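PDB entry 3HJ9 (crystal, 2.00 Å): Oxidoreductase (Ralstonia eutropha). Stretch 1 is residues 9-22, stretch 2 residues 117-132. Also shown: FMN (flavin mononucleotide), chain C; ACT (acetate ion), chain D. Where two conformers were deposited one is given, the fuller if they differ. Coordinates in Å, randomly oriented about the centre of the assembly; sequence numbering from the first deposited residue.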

ATOM      1  N   PRO A   9      -3.921  18.739 -14.269  1.00 19.34           N
ATOM      2  CA  PRO A   9      -4.393  18.793 -12.902  1.00 18.67           C
ATOM      3  C   PRO A   9      -5.918  18.973 -12.893  1.00 18.56           C
ATOM      4  O   PRO A   9      -6.437  19.782 -13.676  1.00 16.56           O
ATOM      5  CB  PRO A   9      -3.669  20.025 -12.337  1.00 18.65           C
ATOM      6  CG  PRO A   9      -3.465  20.875 -13.476  1.00 19.59           C
ATOM      7  CD  PRO A   9      -3.174  19.970 -14.614  1.00 19.40           C
ATOM      8  N   TYR A  10      -6.605  18.214 -12.032  1.00 18.83           N
ATOM      9  CA  TYR A  10      -8.075  18.245 -11.994  1.00 18.04           C
ATOM     10  C   TYR A  10      -8.630  19.594 -11.560  1.00 19.08           C
ATOM     11  O   TYR A  10      -7.977  20.358 -10.836  1.00 17.74           O
ATOM     12  CB  TYR A  10      -8.632  17.153 -11.073  1.00 18.92           C
ATOM     13  CG  TYR A  10      -8.292  15.740 -11.500  1.00 17.63           C
ATOM     14  CD1 TYR A  10      -8.634  15.268 -12.777  1.00 17.67           C
ATOM     15  CD2 TYR A  10      -7.647  14.874 -10.632  1.00 18.17           C
ATOM     16  CE1 TYR A  10      -8.331  13.961 -13.164  1.00 17.48           C
ATOM     17  CE2 TYR A  10      -7.337  13.562 -10.998  1.00 18.09           C
ATOM     18  CZ  TYR A  10      -7.679  13.125 -12.265  1.00 18.16           C
ATOM     19  OH  TYR A  10      -7.363  11.864 -12.619  1.00 19.20           O
ATOM     20  N   GLU A  11      -9.832  19.887 -12.045  1.00 19.55           N
ATOM     21  CA  GLU A  11     -10.534  21.096 -11.705  1.00 22.30           C
ATOM     22  C   GLU A  11     -10.975  21.022 -10.228  1.00 22.40           C
ATOM     23  O   GLU A  11     -11.450  19.979  -9.788  1.00 21.12           O
ATOM     24  CB  GLU A  11     -11.744  21.262 -12.623  1.00 24.65           C
ATOM     25  CG  GLU A  11     -12.529  22.544 -12.431  1.00 27.38           C
ATOM     26  CD  GLU A  11     -13.686  22.681 -13.402  1.00 29.99           C
ATOM     27  OE1 GLU A  11     -14.034  21.693 -14.109  1.00 31.85           O
ATOM     28  OE2 GLU A  11     -14.260  23.793 -13.451  1.00 31.83           O
ATOM     29  N   PRO A  12     -10.734  22.095  -9.446  1.00 22.28           N
ATOM     30  CA  PRO A  12     -11.249  22.080  -8.081  1.00 22.83           C
ATOM     31  C   PRO A  12     -12.784  22.179  -8.048  1.00 23.25           C
ATOM     32  O   PRO A  12     -13.379  22.797  -8.915  1.00 22.72           O
ATOM     33  CB  PRO A  12     -10.603  23.320  -7.439  1.00 22.77           C
ATOM     34  CG  PRO A  12     -10.109  24.138  -8.530  1.00 22.81           C
ATOM     35  CD  PRO A  12      -9.849  23.254  -9.688  1.00 22.33           C
ATOM     36  N   VAL A  13     -13.407  21.530  -7.071  1.00 25.32           N
ATOM     37  CA  VAL A  13     -14.851  21.608  -6.853  1.00 26.12           C
ATOM     38  C   VAL A  13     -14.986  22.686  -5.786  1.00 27.55           C
ATOM     39  O   VAL A  13     -14.583  22.483  -4.646  1.00 28.08           O
ATOM     40  CB  VAL A  13     -15.432  20.254  -6.358  1.00 26.39           C
ATOM     41  CG1 VAL A  13     -16.871  20.419  -5.910  1.00 26.54           C
ATOM     42  CG2 VAL A  13     -15.342  19.228  -7.448  1.00 25.94           C
ATOM     43  N   LYS A  14     -15.550  23.828  -6.152  1.00 30.44           N
ATOM     44  CA  LYS A  14     -15.666  24.979  -5.243  1.00 32.27           C
ATOM     45  C   LYS A  14     -17.067  25.102  -4.619  1.00 33.48           C
ATOM     46  O   LYS A  14     -18.078  24.805  -5.269  1.00 33.42           O
ATOM     47  CB  LYS A  14     -15.310  26.272  -5.993  1.00 31.69           C
ATOM     48  N   GLY A  15     -17.097  25.506  -3.348  1.00 34.41           N
ATOM     49  CA  GLY A  15     -18.338  25.820  -2.639  1.00 34.71           C
ATOM     50  C   GLY A  15     -19.189  24.732  -2.018  1.00 34.89           C
ATOM     51  O   GLY A  15     -20.103  25.069  -1.284  1.00 35.74           O
ATOM     52  N   LEU A  16     -18.922  23.455  -2.296  1.00 34.78           N
ATOM     53  CA  LEU A  16     -19.729  22.355  -1.716  1.00 35.06           C
ATOM     54  C   LEU A  16     -19.680  22.320  -0.181  1.00 35.02           C
ATOM     55  O   LEU A  16     -18.621  22.511   0.418  1.00 36.48           O
ATOM     56  CB  LEU A  16     -19.355  20.957  -2.277  1.00 35.14           C
ATOM     57  CG  LEU A  16     -20.302  20.281  -3.283  1.00 35.39           C
ATOM     58  CD1 LEU A  16     -20.599  21.143  -4.491  1.00 35.15           C
ATOM     59  CD2 LEU A  16     -19.738  18.896  -3.681  1.00 35.03           C
ATOM     60  N   LEU A  17     -20.838  22.143   0.440  1.00 33.99           N
ATOM     61  CA  LEU A  17     -20.927  21.991   1.882  1.00 32.83           C
ATOM     62  C   LEU A  17     -21.281  20.548   2.172  1.00 31.43           C
ATOM     63  O   LEU A  17     -21.658  19.805   1.262  1.00 30.52           O
ATOM     64  CB  LEU A  17     -21.959  22.933   2.480  1.00 32.46           C
ATOM     65  CG  LEU A  17     -21.544  24.407   2.426  1.00 33.09           C
ATOM     66  CD1 LEU A  17     -22.695  25.296   2.903  1.00 32.29           C
ATOM     67  CD2 LEU A  17     -20.236  24.669   3.238  1.00 33.05           C
ATOM     68  N   PRO A  18     -21.106  20.119   3.431  1.00 30.44           N
ATOM     69  CA  PRO A  18     -21.550  18.768   3.742  1.00 29.26           C
ATOM     70  C   PRO A  18     -23.071  18.673   3.611  1.00 25.50           C
ATOM     71  O   PRO A  18     -23.773  19.609   3.990  1.00 25.13           O
ATOM     72  CB  PRO A  18     -21.126  18.608   5.202  1.00 30.32           C
ATOM     73  CG  PRO A  18     -19.929  19.516   5.311  1.00 30.56           C
ATOM     74  CD  PRO A  18     -20.402  20.716   4.581  1.00 30.40           C
ATOM     75  N   ARG A  19     -23.550  17.569   3.045  1.00 22.67           N
ATOM     76  CA  ARG A  19     -24.978  17.339   2.916  1.00 20.44           C
ATOM     77  C   ARG A  19     -25.522  16.854   4.278  1.00 18.60           C
ATOM     78  O   ARG A  19     -24.743  16.297   5.112  1.00 18.64           O
ATOM     79  CB  ARG A  19     -25.284  16.311   1.836  1.00 20.75           C
ATOM     80  CG  ARG A  19     -25.015  16.803   0.423  1.00 22.07           C
ATOM     81  CD  ARG A  19     -25.352  15.726  -0.586  1.00 23.43           C
ATOM     82  NE  ARG A  19     -24.452  14.585  -0.417  1.00 24.76           N
ATOM     83  CZ  ARG A  19     -23.182  14.541  -0.810  1.00 27.03           C
ATOM     84  NH1 ARG A  19     -22.611  15.568  -1.452  1.00 28.48           N
ATOM     85  NH2 ARG A  19     -22.460  13.449  -0.570  1.00 28.33           N
ATOM     86  N   PRO A  20     -26.824  17.051   4.515  1.00 17.13           N
ATOM     87  CA  PRO A  20     -27.431  16.562   5.739  1.00 17.05           C
ATOM     88  C   PRO A  20     -27.376  15.026   5.816  1.00 18.93           C
ATOM     89  O   PRO A  20     -27.468  14.341   4.776  1.00 17.76           O
ATOM     90  CB  PRO A  20     -28.879  17.041   5.644  1.00 16.86           C
ATOM     91  CG  PRO A  20     -28.996  17.860   4.459  1.00 16.24           C
ATOM     92  CD  PRO A  20     -27.798  17.758   3.649  1.00 16.11           C
ATOM     93  N   ALA A  21     -27.183  14.502   7.029  1.00 20.08           N
ATOM     94  CA  ALA A  21     -27.160  13.062   7.230  1.00 21.66           C
ATOM     95  C   ALA A  21     -28.537  12.468   6.852  1.00 22.23           C
ATOM     96  O   ALA A  21     -29.582  13.104   7.051  1.00 22.75           O
ATOM     97  CB  ALA A  21     -26.756  12.711   8.675  1.00 22.09           C
ATOM     98  N   VAL A  22     -28.501  11.306   6.213  1.00 23.94           N
ATOM     99  CA  VAL A  22     -29.683  10.556   5.793  1.00 25.12           C
ATOM    100  C   VAL A  22     -29.680   9.316   6.665  1.00 26.01           C
ATOM    101  O   VAL A  22     -28.763   8.502   6.588  1.00 25.97           O
ATOM    102  CB  VAL A  22     -29.591  10.096   4.316  1.00 25.68           C
ATOM    103  CG1 VAL A  22     -30.866   9.358   3.910  1.00 25.82           C
ATOM    104  CG2 VAL A  22     -29.315  11.269   3.410  1.00 26.27           C
ATOM    105  N   LYS A 117     -18.027  10.983  14.223  1.00 14.59           N
ATOM    106  CA  LYS A 117     -17.145  12.160  14.150  1.00 15.70           C
ATOM    107  C   LYS A 117     -17.983  13.370  13.712  1.00 15.60           C
ATOM    108  O   LYS A 117     -17.800  14.461  14.251  1.00 14.07           O
ATOM    109  CB  LYS A 117     -16.013  11.923  13.142  1.00 17.68           C
ATOM    110  CG  LYS A 117     -14.995  13.066  12.984  1.00 19.10           C
ATOM    111  CD  LYS A 117     -14.164  13.311  14.277  1.00 20.92           C
ATOM    112  CE  LYS A 117     -13.444  14.632  14.182  1.00 21.74           C
ATOM    113  NZ  LYS A 117     -12.774  15.092  15.419  1.00 21.50           N
ATOM    114  N   ARG A 118     -18.853  13.186  12.705  1.00 16.00           N
ATOM    115  CA  ARG A 118     -19.796  14.248  12.286  1.00 14.97           C
ATOM    116  C   ARG A 118     -21.131  13.736  11.696  1.00 13.48           C
ATOM    117  O   ARG A 118     -21.148  12.933  10.762  1.00 14.14           O
ATOM    118  CB  ARG A 118     -19.082  15.192  11.311  1.00 15.30           C
ATOM    119  CG  ARG A 118     -19.798  16.507  11.220  1.00 15.55           C
ATOM    120  CD  ARG A 118     -19.120  17.485  10.326  1.00 15.67           C
ATOM    121  NE  ARG A 118     -19.961  18.673  10.288  1.00 16.57           N
ATOM    122  CZ  ARG A 118     -19.731  19.768   9.575  1.00 17.46           C
ATOM    123  NH1 ARG A 118     -18.671  19.883   8.776  1.00 17.59           N
ATOM    124  NH2 ARG A 118     -20.588  20.768   9.668  1.00 15.01           N
ATOM    125  N   ALA A 119     -22.240  14.246  12.216  1.00 12.81           N
ATOM    126  CA  ALA A 119     -23.594  13.882  11.755  1.00 13.31           C
ATOM    127  C   ALA A 119     -23.904  14.650  10.465  1.00 13.27           C
ATOM    128  O   ALA A 119     -24.684  15.564  10.456  1.00 14.11           O
ATOM    129  CB  ALA A 119     -24.656  14.144  12.862  1.00  9.04           C
ATOM    130  N   ALA A 120     -23.223  14.262   9.399  1.00 14.37           N
ATOM    131  CA  ALA A 120     -23.355  14.853   8.073  1.00 14.06           C
ATOM    132  C   ALA A 120     -22.821  13.863   7.034  1.00 14.54           C
ATOM    133  O   ALA A 120     -21.960  12.993   7.357  1.00 15.87           O
ATOM    134  CB  ALA A 120     -22.589  16.162   7.984  1.00 14.24           C
ATOM    135  N   ASP A 121     -23.299  14.002   5.795  1.00 13.90           N
ATOM    136  CA  ASP A 121     -22.874  13.166   4.647  1.00 13.80           C
ATOM    137  C   ASP A 121     -21.710  13.860   3.943  1.00 14.69           C
ATOM    138  O   ASP A 121     -21.923  14.824   3.196  1.00 15.17           O
ATOM    139  CB  ASP A 121     -24.082  12.903   3.712  1.00 15.69           C
ATOM    140  CG  ASP A 121     -23.719  12.137   2.442  1.00 15.38           C
ATOM    141  OD1 ASP A 121     -22.582  11.621   2.259  1.00 16.34           O
ATOM    142  OD2 ASP A 121     -24.597  12.073   1.583  1.00 17.68           O
ATOM    143  N   LEU A 122     -20.486  13.353   4.195  1.00 15.78           N
ATOM    144  CA  LEU A 122     -19.247  13.916   3.619  0.50 16.87           C
ATOM    145  C   LEU A 122     -18.703  13.078   2.460  1.00 17.05           C
ATOM    146  O   LEU A 122     -17.507  13.117   2.147  1.00 18.43           O
ATOM    147  CB  LEU A 122     -18.172  14.107   4.702  0.50 17.35           C
ATOM    148  CG  LEU A 122     -18.416  15.250   5.683  0.50 17.86           C
ATOM    149  CD1 LEU A 122     -19.499  14.917   6.673  0.50 17.85           C
ATOM    150  CD2 LEU A 122     -17.129  15.559   6.410  0.50 18.16           C
ATOM    151  N   ARG A 123     -19.565  12.318   1.796  1.00 16.94           N
ATOM    152  CA  ARG A 123     -19.104  11.537   0.658  1.00 17.83           C
ATOM    153  C   ARG A 123     -18.777  12.488  -0.502  1.00 19.12           C
ATOM    154  O   ARG A 123     -19.472  13.487  -0.711  1.00 17.50           O
ATOM    155  CB  ARG A 123     -20.136  10.527   0.233  1.00 17.46           C
ATOM    156  CG  ARG A 123     -20.321   9.424   1.258  1.00 16.94           C
ATOM    157  CD  ARG A 123     -21.425   8.503   0.799  1.00 17.21           C
ATOM    158  NE  ARG A 123     -22.700   9.216   0.763  1.00 16.42           N
ATOM    159  CZ  ARG A 123     -23.779   8.856   0.073  1.00 15.76           C
ATOM    160  NH1 ARG A 123     -23.809   7.750  -0.669  1.00 16.20           N
ATOM    161  NH2 ARG A 123     -24.869   9.609   0.143  1.00 16.94           N
ATOM    162  N   SER A 124     -17.747  12.108  -1.254  1.00 21.45           N
ATOM    163  CA  SER A 124     -17.173  12.870  -2.364  1.00 23.56           C
ATOM    164  C   SER A 124     -16.972  14.375  -2.058  1.00 22.19           C
ATOM    165  O   SER A 124     -17.540  15.257  -2.708  1.00 22.30           O
ATOM    166  CB  SER A 124     -17.883  12.608  -3.693  1.00 26.22           C
ATOM    167  OG  SER A 124     -19.235  12.956  -3.605  1.00 29.63           O
HETATM  168  N   MSE A 125     -16.161  14.605  -1.023  1.00 21.68           N
HETATM  169  CA  MSE A 125     -15.755  15.936  -0.570  0.50 21.48           C
HETATM  170  C   MSE A 125     -14.238  16.067  -0.747  1.00 20.92           C
HETATM  171  O   MSE A 125     -13.580  16.762   0.019  1.00 22.21           O
HETATM  172  CB  MSE A 125     -16.175  16.147   0.893  0.50 21.84           C
HETATM  173  CG  MSE A 125     -17.661  16.110   1.127  0.50 22.18           C
HETATM  174 SE   MSE A 125     -18.554  17.589   0.248  0.38 23.05          SE
HETATM  175  CE  MSE A 125     -17.562  18.995   1.112  0.50 22.17           C
ATOM    176  N   THR A 126     -13.678  15.409  -1.765  1.00 20.58           N
ATOM    177  CA  THR A 126     -12.222  15.507  -2.011  1.00 20.11           C
ATOM    178  C   THR A 126     -11.808  16.899  -2.488  1.00 18.12           C
ATOM    179  O   THR A 126     -10.656  17.218  -2.417  1.00 19.58           O
ATOM    180  CB  THR A 126     -11.690  14.504  -3.057  1.00 20.63           C
ATOM    181  OG1 THR A 126     -12.205  14.852  -4.340  1.00 21.35           O
ATOM    182  CG2 THR A 126     -12.018  13.053  -2.689  1.00 20.12           C
ATOM    183  N   GLY A 127     -12.739  17.709  -2.981  1.00 16.59           N
ATOM    184  CA  GLY A 127     -12.443  19.032  -3.473  1.00 16.24           C
ATOM    185  C   GLY A 127     -11.927  19.098  -4.907  1.00 15.54           C
ATOM    186  O   GLY A 127     -11.554  20.172  -5.358  1.00 13.83           O
ATOM    187  N   TYR A 128     -11.865  17.965  -5.618  1.00 16.50           N
ATOM    188  CA  TYR A 128     -11.444  17.944  -7.023  1.00 16.64           C
ATOM    189  C   TYR A 128     -12.337  17.067  -7.885  1.00 16.34           C
ATOM    190  O   TYR A 128     -12.851  16.041  -7.415  1.00 14.63           O
ATOM    191  CB  TYR A 128     -10.009  17.467  -7.143  1.00 17.48           C
ATOM    192  CG  TYR A 128      -9.024  18.468  -6.603  1.00 17.90           C
ATOM    193  CD1 TYR A 128      -8.530  18.354  -5.297  1.00 19.22           C
ATOM    194  CD2 TYR A 128      -8.624  19.565  -7.380  1.00 17.48           C
ATOM    195  CE1 TYR A 128      -7.610  19.285  -4.790  1.00 19.88           C
ATOM    196  CE2 TYR A 128      -7.745  20.522  -6.876  1.00 18.29           C
ATOM    197  CZ  TYR A 128      -7.234  20.363  -5.592  1.00 19.25           C
ATOM    198  OH  TYR A 128      -6.352  21.254  -5.108  1.00 20.43           O
ATOM    199  N   GLN A 129     -12.485  17.476  -9.144  1.00 15.06           N
ATOM    200  CA  GLN A 129     -13.259  16.735 -10.121  1.00 16.88           C
ATOM    201  C   GLN A 129     -12.377  15.718 -10.868  1.00 18.05           C
ATOM    202  O   GLN A 129     -11.779  16.038 -11.905  1.00 18.81           O
ATOM    203  CB  GLN A 129     -13.980  17.683 -11.085  1.00 17.27           C
ATOM    204  CG  GLN A 129     -14.870  17.024 -12.138  1.00 18.81           C
ATOM    205  CD  GLN A 129     -15.896  16.073 -11.540  1.00 19.71           C
ATOM    206  OE1 GLN A 129     -15.600  14.916 -11.189  1.00 17.45           O
ATOM    207  NE2 GLN A 129     -17.125  16.551 -11.457  1.00 19.96           N
ATOM    208  N   ASP A 130     -12.321  14.508 -10.317  1.00 17.30           N
ATOM    209  CA  ASP A 130     -11.583  13.370 -10.895  1.00 18.74           C
ATOM    210  C   ASP A 130     -12.506  12.325 -11.550  1.00 18.38           C
ATOM    211  O   ASP A 130     -12.094  11.195 -11.778  1.00 19.19           O
ATOM    212  CB  ASP A 130     -10.635  12.750  -9.853  1.00 18.23           C
ATOM    213  CG  ASP A 130     -11.364  12.152  -8.654  1.00 19.51           C
ATOM    214  OD1 ASP A 130     -12.597  12.220  -8.618  1.00 18.45           O
ATOM    215  OD2 ASP A 130     -10.693  11.633  -7.723  1.00 17.80           O
ATOM    216  N   PHE A 131     -13.741  12.730 -11.865  1.00 18.88           N
ATOM    217  CA  PHE A 131     -14.715  11.898 -12.547  1.00 18.96           C
ATOM    218  C   PHE A 131     -15.031  10.556 -11.852  1.00 20.02           C
ATOM    219  O   PHE A 131     -15.291   9.551 -12.512  1.00 22.71           O
ATOM    220  CB  PHE A 131     -14.276  11.722 -14.000  1.00 18.53           C
ATOM    221  CG  PHE A 131     -13.854  13.022 -14.658  1.00 18.92           C
ATOM    222  CD1 PHE A 131     -14.802  13.945 -15.103  1.00 18.67           C
ATOM    223  CD2 PHE A 131     -12.487  13.351 -14.779  1.00 19.79           C
ATOM    224  CE1 PHE A 131     -14.401  15.165 -15.679  1.00 18.69           C
ATOM    225  CE2 PHE A 131     -12.080  14.549 -15.357  1.00 19.71           C
ATOM    226  CZ  PHE A 131     -13.044  15.459 -15.837  1.00 18.96           C
ATOM    227  N   VAL A 132     -14.958  10.544 -10.527  1.00 18.82           N
ATOM    228  CA  VAL A 132     -15.340   9.380  -9.714  1.00 19.62           C
ATOM    229  C   VAL A 132     -16.789   9.659  -9.298  1.00 19.50           C
ATOM    230  O   VAL A 132     -17.050  10.690  -8.719  1.00 20.29           O
ATOM    231  CB  VAL A 132     -14.463   9.227  -8.488  1.00 18.20           C
ATOM    232  CG1 VAL A 132     -15.022   8.110  -7.558  1.00 18.91           C
ATOM    233  CG2 VAL A 132     -13.034   8.946  -8.913  1.00 17.46           C
TER
HETATM  234  N1  FMN C 300      -7.847   7.856  -9.345  1.00 21.46           N
HETATM  235  C2  FMN C 300      -8.742   8.907  -9.411  1.00 23.43           C
HETATM  236  O2  FMN C 300      -9.745   8.825 -10.126  1.00 24.15           O
HETATM  237  N3  FMN C 300      -8.509  10.048  -8.647  1.00 24.40           N
HETATM  238  C4  FMN C 300      -7.373  10.159  -7.856  1.00 23.34           C
HETATM  239  O4  FMN C 300      -7.215  11.197  -7.198  1.00 23.41           O
HETATM  240  C4A FMN C 300      -6.461   9.091  -7.793  1.00 22.28           C
HETATM  241  N5  FMN C 300      -5.329   9.166  -7.005  1.00 22.79           N
HETATM  242  C5A FMN C 300      -4.474   8.083  -6.886  1.00 23.11           C
HETATM  243  C6  FMN C 300      -3.375   8.214  -6.046  1.00 23.28           C
HETATM  244  C7  FMN C 300      -2.470   7.149  -5.913  1.00 23.42           C
HETATM  245  C7M FMN C 300      -1.282   7.298  -5.004  1.00 23.65           C
HETATM  246  C8  FMN C 300      -2.655   5.964  -6.634  1.00 23.29           C
HETATM  247  C8M FMN C 300      -1.671   4.840  -6.506  1.00 21.55           C
HETATM  248  C9  FMN C 300      -3.758   5.838  -7.499  1.00 22.58           C
HETATM  249  C9A FMN C 300      -4.685   6.897  -7.637  1.00 22.01           C
HETATM  250  N10 FMN C 300      -5.817   6.836  -8.453  1.00 22.52           N
HETATM  251  C10 FMN C 300      -6.699   7.930  -8.546  1.00 22.69           C
HETATM  252  C1' FMN C 300      -6.180   5.596  -9.221  1.00 23.00           C
HETATM  253  C2' FMN C 300      -5.444   5.444 -10.526  1.00 24.34           C
HETATM  254  O2' FMN C 300      -5.920   6.372 -11.481  1.00 23.54           O
HETATM  255  C3' FMN C 300      -5.636   4.009 -10.997  1.00 25.31           C
HETATM  256  O3' FMN C 300      -4.916   3.173 -10.114  1.00 26.58           O
HETATM  257  C4' FMN C 300      -5.124   3.879 -12.444  1.00 25.85           C
HETATM  258  O4' FMN C 300      -6.150   4.406 -13.279  1.00 26.29           O
HETATM  259  C5' FMN C 300      -4.787   2.452 -12.849  1.00 25.83           C
HETATM  260  O5' FMN C 300      -6.005   1.710 -12.793  1.00 26.25           O
HETATM  261  P   FMN C 300      -6.089   0.385 -11.909  1.00 27.45           P
HETATM  262  O1P FMN C 300      -4.890  -0.512 -12.069  1.00 25.02           O
HETATM  263  O2P FMN C 300      -6.177   0.801 -10.452  1.00 25.37           O
HETATM  264  O3P FMN C 300      -7.349  -0.364 -12.343  1.00 25.80           O
HETATM  265  C   ACT D 223      -4.941   9.782 -10.761  1.00 31.24           C
HETATM  266  O   ACT D 223      -4.771   8.611 -11.139  1.00 29.35           O
HETATM  267  OXT ACT D 223      -6.065  10.271 -11.055  1.00 31.90           O
HETATM  268  CH3 ACT D 223      -3.898  10.516  -9.971  1.00 29.64           C
HETATM  269  O   HOH W   1     -10.243  10.184 -13.227  1.00 24.27           O
HETATM  270  O   HOH W   2     -11.169  17.965 -13.664  1.00 14.75           O
HETATM  271  O   HOH W   3     -26.715  16.355   9.119  1.00 10.76           O

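The contact between residues 9-22 and 117-132 is an antiparallel pairing of a proline-rich segment with a second irregular one, held by two short patches of backbone hydrogen bonds and fastened by a buried aspartate that gathers two arginines. It illustrates a general principle: a few backbone bonds can set the register of two irregular segments while side chains and water supply the rest.

At the first patch, Gln 129 N donates to Glu 11 O at 2.8 Å and Val 13 N donates to Gly 127 O at 2.9 Å, both nearly straight. Pro 12 lies between these bonds and opposite Tyr 128, in a non-hydrogen-bonded position where its lack of an N-H costs nothing across the pair. The same two carbonyls also receive CA-H...O contacts, from Tyr 128 CA to Glu 11 O (3.4 Å) and from Pro 12 CA to Gly 127 O (3.3 Å). Gly 127 adopts a positive phi at which a CB would be jammed against the preceding carbonyl oxygen, so the backbone itself calls for glycine here. On the N-H side of Glu 11 a water bridges the pair, accepting from Glu 11 N at 2.8 Å and donating to Gln 129 O at 2.7 Å.

The second patch joins Arg 19 and Asp 121 by a reciprocal pair of bonds, Asp 121 N to Arg 19 O at 2.8 Å and Arg 19 N to Asp 121 O at a longer 3.2 Å. Another water extends it, linking Ala 21 N (2.8 Å) to Ala 119 O (2.6 Å).

The side chains of this pair lie on the same face of the sheet, which lets their charges meet: Arg 19 NE forms a salt bridge with Asp 121 OD2 at 3.2 Å. Arg 19 NH2 reaches on to Arg 123 O at 3.0 Å, near the guanidinium plane, as suits an N-H donor. Arg 123 binds the same carboxylate from within its own stretch, through NE to Asp 121 OD1 (2.8 Å) and NH2 to Asp 121 OD2 (2.9 Å). The shared negative charge helps offset the proximity of the two arginines, whose Arg 19 NH2 and Arg 123 NE are 4.4 Å apart.

Apolar groups add to the contact. Beside the second patch, Pro 18 CB packs against Ala 120 CB at 4.0 Å and Leu 122 CD1 at 4.3 Å. Between the patches the backbones separate at Leu 16 and Met 125, where the selenium of Met 125, a selenomethionine, lies 4.3 Å from Leu 16 CB.

At the other end, Tyr 10 covers Asp 130: Asp 130 CB sits over one ring face, 3.7 Å from the ring centroid, in a CH-pi contact. The polar ends of both residues meet bound groups: Tyr 10 OH donates to OXT of an acetate, probably from the crystallisation liquor, at 2.6 Å, and Asp 130 OD2 accepts from flavin N3 at 2.9 Å.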